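Local coordinates for 1,4-dihydroxy-2-naphthoyl-CoA hydrolase (Synechocystis sp., PDB 4K00) that catalyses the hydrolysis of 1,4-dihydroxy-2-naphthoyl-CoA to 1,4-dihydroxy-2-naphthoate and CoA, a step in phylloquinone (vitamin K1) biosynthesis, at the interface of chains A and B. Sequence-based numbering; all coordinates share one arbitrary frame. Chains: chain A/B, 1,4-dihydroxy-2-naphthoyl-CoA hydrolase.

The interface of chains A and B. Residues chain A 25-27, 30; chain B 27, 30-31, 34.
A:Asn27 and B:Asn27 meet near the starts of the paired 26-43 helices of two hotdog-fold subunits, their side-chain amides turned 31° from parallel. The two residues are not used alike: the amide nitrogen ND2 of A:Asn27 gives a nearly straight hydrogen bond to the backbone O of B:Asn27 (2.9 Å), approaching from above the carbonyl plane, whereas the return bond from B:Asn27 ND2 to A:Asn27 O is weak and bent. The second N-H of A:Asn27 ND2 points to water 2, which passes the link on to the side-chain oxygen OE1 of B:Gln31 (2.8 Å from the water). That oxygen also accepts the phenol hydroxyl OH of A:Tyr25, 2.6 Å away and tilted slightly from the carbonyl plane. With CG anti to its backbone N (chi1 -176°), the A:Tyr25 ring is carried towards chain B and meets the glutamine amide tip to tip, the side chains crossing at about a right angle. Water 1 bridges the same hydroxyl to B:Gln31 NE2, so both ends of the amide are engaged, which should restrain its rotation. A:Phe26 and B:His34 slide past each other in opposite directions, ring atom CE1 meeting imidazole CD2 at 3.5 Å; one phenyl face lies over A:Asn27 CB. The methyl groups CD1 of A:Leu30 and B:Leu30 press together tightly at 3.3 Å. An alanine in place of A:Asn27 would probably leave B:Asn27 O without its cross-chain donor and water 2 less firmly held. The Tyr25-Gln31 and Phe26-His34 contacts recur with the chains exchanged, while the Asn27 and Leu30 pairs lie at the two-fold. The patch joins the subunits, its centre about 9 Å from the predicted catalytic A:Asp19, and may steady the neighbouring active site.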
ATOM      1  N   TYR A  25      -2.742   9.710  -4.750  1.00 16.03           N
ATOM      2  CA  TYR A  25      -1.403   9.851  -4.166  1.00 17.70           C
ATOM      3  C   TYR A  25      -0.333   9.531  -5.210  1.00 17.50           C
ATOM      4  O   TYR A  25      -0.492   8.598  -6.001  1.00 17.98           O
ATOM      5  CB  TYR A  25      -1.296   8.885  -2.976  1.00 18.27           C
ATOM      6  CG  TYR A  25      -0.031   8.942  -2.165  1.00 18.42           C
ATOM      7  CD1 TYR A  25       0.277  10.045  -1.381  1.00 18.40           C
ATOM      8  CD2 TYR A  25       0.846   7.857  -2.148  1.00 18.75           C
ATOM      9  CE1 TYR A  25       1.433  10.075  -0.609  1.00 17.14           C
ATOM     10  CE2 TYR A  25       2.002   7.882  -1.383  1.00 17.17           C
ATOM     11  CZ  TYR A  25       2.293   8.989  -0.617  1.00 16.99           C
ATOM     12  OH  TYR A  25       3.451   9.026   0.155  1.00 17.99           O
ATOM     13  N   PHE A  26       0.754  10.304  -5.204  1.00 19.18           N
ATOM     14  CA  PHE A  26       1.713  10.287  -6.307  1.00 20.14           C
ATOM     15  C   PHE A  26       2.180   8.862  -6.594  1.00 16.58           C
ATOM     16  O   PHE A  26       2.268   8.449  -7.740  1.00 16.50           O
ATOM     17  CB  PHE A  26       2.899  11.206  -6.010  1.00 20.87           C
ATOM     18  CG  PHE A  26       3.930  10.605  -5.098  1.00 19.44           C
ATOM     19  CD1 PHE A  26       3.731  10.566  -3.727  1.00 20.65           C
ATOM     20  CD2 PHE A  26       5.103  10.080  -5.614  1.00 19.63           C
ATOM     21  CE1 PHE A  26       4.680  10.000  -2.899  1.00 18.02           C
ATOM     22  CE2 PHE A  26       6.050   9.515  -4.792  1.00 20.29           C
ATOM     23  CZ  PHE A  26       5.835   9.474  -3.428  1.00 19.68           C
ATOM     24  N   ASN A  27       2.440   8.110  -5.532  1.00 16.00           N
ATOM     25  CA  ASN A  27       3.069   6.798  -5.617  1.00 18.15           C
ATOM     26  C   ASN A  27       2.122   5.767  -6.199  1.00 19.03           C
ATOM     27  O   ASN A  27       2.552   4.752  -6.753  1.00 18.87           O
ATOM     28  CB  ASN A  27       3.457   6.334  -4.204  1.00 20.32           C
ATOM     29  CG  ASN A  27       4.707   5.500  -4.190  1.00 22.33           C
ATOM     30  OD1 ASN A  27       5.506   5.536  -5.130  1.00 24.26           O
ATOM     31  ND2 ASN A  27       4.898   4.757  -3.119  1.00 15.65           N
ATOM     32  N   LEU A  30       2.502   5.387  -9.939  1.00 17.99           N
ATOM     33  CA  LEU A  30       3.604   4.479 -10.247  1.00 18.55           C
ATOM     34  C   LEU A  30       3.200   3.029 -10.070  1.00 14.80           C
ATOM     35  O   LEU A  30       3.628   2.172 -10.849  1.00 15.72           O
ATOM     36  CB  LEU A  30       4.832   4.758  -9.376  1.00 22.42           C
ATOM     37  CG  LEU A  30       5.905   5.655  -9.973  1.00 32.65           C
ATOM     38  CD1 LEU A  30       7.049   5.832  -8.984  1.00 35.21           C
ATOM     39  CD2 LEU A  30       6.411   5.120 -11.314  1.00 26.28           C
TER
ATOM     40  N   ASN B  27       8.462   0.780  -5.188  1.00 17.50           N
ATOM     41  CA  ASN B  27       7.908   2.067  -4.869  1.00 18.66           C
ATOM     42  C   ASN B  27       7.722   2.270  -3.370  1.00 17.99           C
ATOM     43  O   ASN B  27       7.443   3.381  -2.918  1.00 15.16           O
ATOM     44  CB  ASN B  27       6.673   2.411  -5.713  1.00 22.54           C
ATOM     45  CG  ASN B  27       5.402   1.888  -5.130  1.00 20.22           C
ATOM     46  OD1 ASN B  27       5.423   1.014  -4.265  1.00 25.75           O
ATOM     47  ND2 ASN B  27       4.262   2.431  -5.595  1.00 17.09           N
ATOM     48  N   LEU B  30      10.250   4.737  -2.414  1.00 16.74           N
ATOM     49  CA  LEU B  30       9.761   6.092  -2.651  1.00 18.49           C
ATOM     50  C   LEU B  30       8.787   6.538  -1.556  1.00 17.46           C
ATOM     51  O   LEU B  30       8.766   7.702  -1.204  1.00 16.65           O
ATOM     52  CB  LEU B  30       9.071   6.198  -4.012  1.00 19.12           C
ATOM     53  CG  LEU B  30       9.963   6.551  -5.215  1.00 22.95           C
ATOM     54  CD1 LEU B  30       9.128   6.580  -6.484  1.00 22.06           C
ATOM     55  CD2 LEU B  30      10.661   7.888  -4.990  1.00 19.93           C
ATOM     56  N   GLN B  31       7.985   5.612  -1.033  1.00 15.06           N
ATOM     57  CA  GLN B  31       7.144   5.891   0.144  1.00 16.54           C
ATOM     58  C   GLN B  31       8.000   6.335   1.345  1.00 18.21           C
ATOM     59  O   GLN B  31       7.690   7.320   2.025  1.00 15.80           O
ATOM     60  CB  GLN B  31       6.281   4.671   0.496  1.00 16.49           C
ATOM     61  CG  GLN B  31       5.432   4.795   1.757  1.00 16.60           C
ATOM     62  CD  GLN B  31       4.631   6.080   1.817  1.00 20.41           C
ATOM     63  OE1 GLN B  31       4.153   6.576   0.793  1.00 19.09           O
ATOM     64  NE2 GLN B  31       4.469   6.623   3.018  1.00 20.80           N
ATOM     65  N   HIS B  34       9.056   9.910   0.889  1.00 15.62           N
ATOM     66  CA  HIS B  34       8.019  10.881   1.207  1.00 17.62           C
ATOM     67  C   HIS B  34       7.843  10.996   2.723  1.00 16.06           C
ATOM     68  O   HIS B  34       7.643  12.085   3.236  1.00 16.69           O
ATOM     69  CB  HIS B  34       6.698  10.539   0.522  1.00 17.71           C
ATOM     70  CG  HIS B  34       5.760  11.705   0.418  1.00 17.98           C
ATOM     71  ND1 HIS B  34       4.956  12.106   1.460  1.00 16.54           N
ATOM     72  CD2 HIS B  34       5.497  12.553  -0.607  1.00 19.61           C
ATOM     73  CE1 HIS B  34       4.243  13.156   1.087  1.00 18.49           C
ATOM     74  NE2 HIS B  34       4.544  13.439  -0.168  1.00 17.35           N
TER
HETATM   75  O   HOH W   1       3.080   9.347   2.942  1.00 14.91           O
HETATM   76  O   HOH W   2       3.033   4.611  -0.934  1.00 32.99           O